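Local coordinates for protein beta-fructofuranosidase (PDB 6NOB) that probably hydrolyses terminal beta-fructofuranoside bonds, as in sucrose, as a glycoside hydrolase family 32 enzyme, at residues 550-555 / 581-586; 593-596 / 601-604. One frame throughout, in Å; residues are numbered along the deposited sequence.

Contact 1 of 2, residues 550-555 / 581-586; sequences LLLQRT and RQVEVF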
ATOM      1  N   LEU A 550     -11.848 -17.391  11.739  1.00 48.29           N
ATOM      2  CA  LEU A 550     -11.224 -16.133  12.127  1.00 47.17           C
ATOM      3  C   LEU A 550     -11.861 -15.649  13.423  1.00 46.59           C
ATOM      4  O   LEU A 550     -13.072 -15.409  13.470  1.00 50.05           O
ATOM      5  CB  LEU A 550     -11.376 -15.083  11.026  1.00 47.42           C
ATOM      6  CG  LEU A 550     -10.833 -13.685  11.331  1.00 45.76           C
ATOM      7  CD1 LEU A 550      -9.333 -13.746  11.554  1.00 39.53           C
ATOM      8  CD2 LEU A 550     -11.177 -12.714  10.210  1.00 45.70           C
ATOM      9  N   LEU A 551     -11.047 -15.499  14.466  1.00 46.78           N
ATOM     10  CA  LEU A 551     -11.538 -15.128  15.784  1.00 44.10           C
ATOM     11  C   LEU A 551     -10.770 -13.937  16.333  1.00 50.18           C
ATOM     12  O   LEU A 551      -9.587 -13.747  16.040  1.00 53.46           O
ATOM     13  CB  LEU A 551     -11.407 -16.278  16.790  1.00 45.97           C
ATOM     14  CG  LEU A 551     -11.675 -17.706  16.327  1.00 54.22           C
ATOM     15  CD1 LEU A 551     -11.247 -18.683  17.409  1.00 54.67           C
ATOM     16  CD2 LEU A 551     -13.142 -17.881  15.998  1.00 56.23           C
ATOM     17  N   LEU A 552     -11.466 -13.136  17.134  1.00 52.38           N
ATOM     18  CA  LEU A 552     -10.837 -12.309  18.153  1.00 49.82           C
ATOM     19  C   LEU A 552     -11.124 -12.962  19.497  1.00 51.16           C
ATOM     20  O   LEU A 552     -12.289 -13.172  19.850  1.00 55.32           O
ATOM     21  CB  LEU A 552     -11.356 -10.872  18.131  1.00 46.15           C
ATOM     22  CG  LEU A 552     -10.550  -9.941  19.039  1.00 46.77           C
ATOM     23  CD1 LEU A 552      -9.204  -9.588  18.410  1.00 45.33           C
ATOM     24  CD2 LEU A 552     -11.335  -8.689  19.394  1.00 43.75           C
ATOM     25  N   GLN A 553     -10.072 -13.299  20.233  1.00 50.11           N
ATOM     26  CA  GLN A 553     -10.226 -14.073  21.456  1.00 50.83           C
ATOM     27  C   GLN A 553      -9.361 -13.476  22.552  1.00 50.75           C
ATOM     28  O   GLN A 553      -8.194 -13.149  22.319  1.00 47.62           O
ATOM     29  CB  GLN A 553      -9.849 -15.539  21.222  1.00 49.94           C
ATOM     30  CG  GLN A 553      -9.891 -16.398  22.466  1.00 47.95           C
ATOM     31  CD  GLN A 553      -9.849 -17.875  22.141  1.00 55.17           C
ATOM     32  OE1 GLN A 553     -10.508 -18.684  22.792  1.00 59.67           O
ATOM     33  NE2 GLN A 553      -9.071 -18.237  21.125  1.00 54.53           N
ATOM     34  N   ARG A 554      -9.938 -13.331  23.741  1.00 54.29           N
ATOM     35  CA  ARG A 554      -9.212 -12.871  24.914  1.00 55.39           C
ATOM     36  C   ARG A 554      -9.127 -14.006  25.921  1.00 59.49           C
ATOM     37  O   ARG A 554     -10.136 -14.652  26.223  1.00 64.17           O
ATOM     38  CB  ARG A 554      -9.883 -11.653  25.551  1.00 53.22           C
ATOM     39  CG  ARG A 554      -9.135 -11.131  26.769  1.00 56.24           C
ATOM     40  CD  ARG A 554      -9.627  -9.759  27.183  1.00 55.00           C
ATOM     41  NE  ARG A 554     -11.028  -9.784  27.583  1.00 53.75           N
ATOM     42  CZ  ARG A 554     -11.759  -8.698  27.805  1.00 55.69           C
ATOM     43  NH1 ARG A 554     -11.220  -7.494  27.663  1.00 52.52           N
ATOM     44  NH2 ARG A 554     -13.029  -8.817  28.164  1.00 57.10           N
ATOM     45  N   THR A 555      -7.923 -14.245  26.435  1.00 60.84           N
ATOM     46  CA  THR A 555      -7.686 -15.319  27.391  1.00 56.76           C
ATOM     47  C   THR A 555      -6.676 -14.834  28.416  1.00 58.67           C
ATOM     48  O   THR A 555      -5.540 -14.507  28.058  1.00 57.46           O
ATOM     49  CB  THR A 555      -7.181 -16.581  26.687  1.00 56.37           C
ATOM     50  OG1 THR A 555      -8.143 -16.998  25.712  1.00 60.13           O
ATOM     51  CG2 THR A 555      -6.973 -17.699  27.694  1.00 52.34           C
ATOM     52  N   ARG A 581     -11.849  -2.802  26.046  1.00 44.64           N
ATOM     53  CA  ARG A 581     -13.249  -2.612  26.410  1.00 48.78           C
ATOM     54  C   ARG A 581     -14.107  -2.328  25.184  1.00 48.53           C
ATOM     55  O   ARG A 581     -15.302  -2.642  25.173  1.00 51.02           O
ATOM     56  CB  ARG A 581     -13.390  -1.482  27.430  1.00 45.40           C
ATOM     57  CG  ARG A 581     -12.723  -1.766  28.762  1.00 45.01           C
ATOM     58  CD  ARG A 581     -13.354  -2.961  29.459  1.00 47.67           C
ATOM     59  NE  ARG A 581     -12.696  -3.244  30.731  1.00 53.49           N
ATOM     60  CZ  ARG A 581     -11.636  -4.034  30.866  1.00 53.71           C
ATOM     61  NH1 ARG A 581     -11.100  -4.230  32.062  1.00 57.24           N
ATOM     62  NH2 ARG A 581     -11.110  -4.632  29.805  1.00 53.31           N
ATOM     63  N   GLN A 582     -13.517  -1.732  24.152  1.00 46.52           N
ATOM     64  CA  GLN A 582     -14.210  -1.482  22.896  1.00 46.50           C
ATOM     65  C   GLN A 582     -13.534  -2.265  21.782  1.00 47.98           C
ATOM     66  O   GLN A 582     -12.313  -2.185  21.613  1.00 45.37           O
ATOM     67  CB  GLN A 582     -14.232   0.008  22.545  1.00 40.85           C
ATOM     68  CG  GLN A 582     -15.046   0.312  21.296  1.00 45.91           C
ATOM     69  CD  GLN A 582     -15.143   1.794  20.992  1.00 48.25           C
ATOM     70  OE1 GLN A 582     -14.380   2.604  21.522  1.00 48.42           O
ATOM     71  NE2 GLN A 582     -16.086   2.157  20.132  1.00 47.33           N
ATOM     72  N   VAL A 583     -14.329  -3.020  21.029  1.00 48.77           N
ATOM     73  CA  VAL A 583     -13.861  -3.753  19.860  1.00 45.94           C
ATOM     74  C   VAL A 583     -14.653  -3.264  18.656  1.00 49.30           C
ATOM     75  O   VAL A 583     -15.884  -3.392  18.623  1.00 52.36           O
ATOM     76  CB  VAL A 583     -14.013  -5.272  20.033  1.00 45.27           C
ATOM     77  CG1 VAL A 583     -13.615  -5.984  18.750  1.00 42.54           C
ATOM     78  CG2 VAL A 583     -13.176  -5.761  21.203  1.00 48.57           C
ATOM     79  N   GLU A 584     -13.954  -2.698  17.677  1.00 46.93           N
ATOM     80  CA  GLU A 584     -14.560  -2.232  16.438  1.00 47.82           C
ATOM     81  C   GLU A 584     -14.009  -3.062  15.288  1.00 47.14           C
ATOM     82  O   GLU A 584     -12.790  -3.146  15.110  1.00 52.31           O
ATOM     83  CB  GLU A 584     -14.286  -0.741  16.220  1.00 50.42           C
ATOM     84  CG  GLU A 584     -15.216  -0.092  15.219  1.00 52.36           C
ATOM     85  CD  GLU A 584     -15.075   1.420  15.160  1.00 52.25           C
ATOM     86  OE1 GLU A 584     -13.948   1.915  14.950  1.00 51.27           O
ATOM     87  OE2 GLU A 584     -16.099   2.115  15.322  1.00 51.12           O
ATOM     88  N   VAL A 585     -14.904  -3.678  14.515  1.00 44.76           N
ATOM     89  CA  VAL A 585     -14.526  -4.657  13.501  1.00 40.56           C
ATOM     90  C   VAL A 585     -15.076  -4.230  12.147  1.00 45.04           C
ATOM     91  O   VAL A 585     -16.273  -3.946  12.019  1.00 51.25           O
ATOM     92  CB  VAL A 585     -15.037  -6.067  13.853  1.00 41.00           C
ATOM     93  CG1 VAL A 585     -14.595  -7.069  12.800  1.00 37.62           C
ATOM     94  CG2 VAL A 585     -14.551  -6.481  15.233  1.00 45.52           C
ATOM     95  N   PHE A 586     -14.203  -4.190  11.143  1.00 43.36           N
ATOM     96  CA  PHE A 586     -14.589  -4.085   9.738  1.00 42.63           C
ATOM     97  C   PHE A 586     -14.174  -5.384   9.056  1.00 44.05           C
ATOM     98  O   PHE A 586     -12.976  -5.662   8.930  1.00 41.48           O
ATOM     99  CB  PHE A 586     -13.919  -2.898   9.044  1.00 39.60           C
ATOM    100  CG  PHE A 586     -14.340  -1.547   9.558  1.00 36.26           C
ATOM    101  CD1 PHE A 586     -13.789  -1.024  10.717  1.00 33.70           C
ATOM    102  CD2 PHE A 586     -15.252  -0.780   8.853  1.00 40.41           C
ATOM    103  CE1 PHE A 586     -14.161   0.226  11.178  1.00 39.76           C
ATOM    104  CE2 PHE A 586     -15.631   0.472   9.310  1.00 43.80           C
ATOM    105  CZ  PHE A 586     -15.082   0.975  10.475  1.00 42.51           C
TER
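Arg554 NH1 donates a hydrogen bond to the backbone oxygen of Val580, just before 581-586, and lies 3.6 Å from Arg581 NH2, where the ends of two arginines meet between facing beta-sheets. The two guanidinium planes stand 89° apart, and the side chains cross at about a right angle. Asp529 OD1 is shared by both arginines. It forms a salt bridge with Arg581 NH2 and a long, weak ion pair with Arg554 NH1. Arg554 NE is held by the backbone oxygen of Ala530, which helps fix the rotation of its guanidinium. Arg581 starts out pointing away from 550-555. A bend at its second torsion (chi2 -63°) brings the end of the chain back toward Arg554.

Deeper between the sheets the contact is apolar. Leu552 and Val583 reach toward each other, tip to tip. Leu552 CD2 is 3.6 Å from Val583 CG1 and 3.9 Å from Val583 CG2, so one methyl meets both branches of the valine. The CA atoms of this pair are 9.2 Å apart, and no hydrogen bond joins the two segments. This is face-to-face packing of the two layers of the C-terminal beta-sandwich, with strand 547-555 in one sheet and strand 582-588 in the other. Met534 and Leu596 also pack on Val583. The layers are thus joined here by methyl packing inside and by two arginines beside it. The carboxylate of Asp529, salt-bridged to Arg581 and more weakly paired with Arg554, probably lets the two guanidinium groups lie close together.

Contact 2 of 2, residues 593-596 / 601-604; sequences EVFL and TAGS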
ATOM      1  N   GLU A 593     -10.257  -5.780   9.561  1.00 45.43           N
ATOM      2  CA  GLU A 593      -9.515  -4.701  10.206  1.00 43.61           C
ATOM      3  C   GLU A 593     -10.190  -4.414  11.538  1.00 47.93           C
ATOM      4  O   GLU A 593     -11.387  -4.110  11.574  1.00 51.05           O
ATOM      5  CB  GLU A 593      -9.464  -3.443   9.331  1.00 38.27           C
ATOM      6  CG  GLU A 593      -8.875  -3.676   7.946  1.00 45.31           C
ATOM      7  CD  GLU A 593      -8.576  -2.391   7.205  1.00 47.09           C
ATOM      8  OE1 GLU A 593      -7.688  -1.640   7.657  1.00 49.30           O
ATOM      9  OE2 GLU A 593      -9.225  -2.134   6.168  1.00 44.97           O
ATOM     10  N   VAL A 594      -9.429  -4.520  12.624  1.00 47.09           N
ATOM     11  CA  VAL A 594      -9.963  -4.447  13.979  1.00 41.96           C
ATOM     12  C   VAL A 594      -9.300  -3.285  14.705  1.00 42.81           C
ATOM     13  O   VAL A 594      -8.077  -3.120  14.638  1.00 49.47           O
ATOM     14  CB  VAL A 594      -9.738  -5.766  14.739  1.00 41.49           C
ATOM     15  CG1 VAL A 594     -10.239  -5.651  16.168  1.00 43.34           C
ATOM     16  CG2 VAL A 594     -10.418  -6.920  14.014  1.00 33.54           C
ATOM     17  N   PHE A 595     -10.106  -2.490  15.405  1.00 38.61           N
ATOM     18  CA  PHE A 595      -9.623  -1.359  16.185  1.00 38.33           C
ATOM     19  C   PHE A 595     -10.113  -1.500  17.618  1.00 39.03           C
ATOM     20  O   PHE A 595     -11.313  -1.679  17.854  1.00 40.06           O
ATOM     21  CB  PHE A 595     -10.087  -0.037  15.563  1.00 35.71           C
ATOM     22  CG  PHE A 595      -9.628   0.137  14.146  1.00 39.83           C
ATOM     23  CD1 PHE A 595     -10.391  -0.339  13.091  1.00 37.17           C
ATOM     24  CD2 PHE A 595      -8.411   0.741  13.869  1.00 39.53           C
ATOM     25  CE1 PHE A 595      -9.958  -0.199  11.787  1.00 37.55           C
ATOM     26  CE2 PHE A 595      -7.973   0.885  12.568  1.00 38.05           C
ATOM     27  CZ  PHE A 595      -8.749   0.416  11.524  1.00 40.39           C
ATOM     28  N   LEU A 596      -9.185  -1.435  18.568  1.00 39.62           N
ATOM     29  CA  LEU A 596      -9.483  -1.651  19.976  1.00 43.24           C
ATOM     30  C   LEU A 596      -9.325  -0.353  20.756  1.00 47.55           C
ATOM     31  O   LEU A 596      -8.412   0.435  20.490  1.00 52.66           O
ATOM     32  CB  LEU A 596      -8.569  -2.727  20.567  1.00 45.51           C
ATOM     33  CG  LEU A 596      -8.534  -4.058  19.814  1.00 48.37           C
ATOM     34  CD1 LEU A 596      -7.697  -5.076  20.567  1.00 46.49           C
ATOM     35  CD2 LEU A 596      -9.942  -4.581  19.601  1.00 50.51           C
ATOM     36  N   THR A 601      -4.898   0.280  19.677  1.00 42.44           N
ATOM     37  CA  THR A 601      -4.174  -0.639  18.817  1.00 36.90           C
ATOM     38  C   THR A 601      -5.090  -1.050  17.673  1.00 39.10           C
ATOM     39  O   THR A 601      -6.318  -1.059  17.812  1.00 46.39           O
ATOM     40  CB  THR A 601      -3.677  -1.870  19.594  1.00 36.35           C
ATOM     41  OG1 THR A 601      -2.810  -2.649  18.761  1.00 36.26           O
ATOM     42  CG2 THR A 601      -4.844  -2.725  20.051  1.00 33.04           C
ATOM     43  N   ALA A 602      -4.485  -1.354  16.530  1.00 38.04           N
ATOM     44  CA  ALA A 602      -5.211  -1.792  15.346  1.00 38.25           C
ATOM     45  C   ALA A 602      -4.619  -3.103  14.853  1.00 42.33           C
ATOM     46  O   ALA A 602      -3.403  -3.304  14.923  1.00 42.97           O
ATOM     47  CB  ALA A 602      -5.152  -0.741  14.235  1.00 28.68           C
ATOM     48  N   GLY A 603      -5.480  -3.993  14.360  1.00 42.85           N
ATOM     49  CA  GLY A 603      -5.033  -5.278  13.851  1.00 40.68           C
ATOM     50  C   GLY A 603      -5.821  -5.742  12.644  1.00 46.60           C
ATOM     51  O   GLY A 603      -7.055  -5.686  12.647  1.00 45.82           O
ATOM     52  N   SER A 604      -5.123  -6.217  11.613  1.00 45.85           N
ATOM     53  CA  SER A 604      -5.771  -6.523  10.345  1.00 46.71           C
ATOM     54  C   SER A 604      -4.964  -7.572   9.593  1.00 41.71           C
ATOM     55  O   SER A 604      -3.763  -7.742   9.823  1.00 42.75           O
ATOM     56  CB  SER A 604      -5.934  -5.261   9.492  1.00 47.21           C
ATOM     57  OG  SER A 604      -4.682  -4.658   9.229  1.00 49.36           O
TER
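The beta hairpin of strands 591-596 and 601-606 is held by backbone bonds between 593-596 and 601-604. Val594 and Gly603 form a hydrogen-bonded antiparallel pair. Val594 N donates to Gly603 O at 2.6 Å, and Gly603 N returns a bond to Val594 O at 2.8 Å. Nearer the turn, Leu596 N donates to Thr601 O at 3.0 Å, with a nearly straight angle of 173° at the hydrogen. Val594 O also receives a CA-H...O contact from Ala602 CA at 3.2 Å. Strand 601-606 is an outer strand of a six-stranded antiparallel sheet in the C-terminal sandwich.

Glu593, Phe595, Ala602 and Ser604 share one face. It lies against strand 468-481 of the family 32 beta-propeller, so the hairpin sits at the junction of the two domains. Phe595 CD2 lies 3.6 Å from Ala602 CB, which meets the ring obliquely. Glu593 CG packs on Ser604 CB at 3.7 Å. The Glu593 carboxylate turns to His121 and Arg476, and Ser604 OG to Asp430 and Arg476. On the other face Leu596 and Thr601 lie side by side. The threonine's rotation (chi1 -172°) sends OG1 to Ser575 O and turns CG2 toward Leu596 CD1, 3.7 Å away.

In the fold
Both contacts are mainly buried and belong to the C-terminal sandwich, with centres about 8 Å apart. They meet through strands 582-588 and 591-596, neighbours in one sheet. Glu584 O and Phe595 N, 2.8 Å apart, probably form a hydrogen bond between them. Contact 1 bridges the two sheets by side chains, with no backbone bond between its segments. Contact 2 works within one sheet, through backbone bonds along a hairpin. Val583 CG2 packs on Leu596 CD2 at 3.8 Å, which carries the apolar interior from one contact to the other. The opposite face of contact 2 meets the beta-propeller, where the Glu593 carboxylate and the Ser604 hydroxyl find their partners.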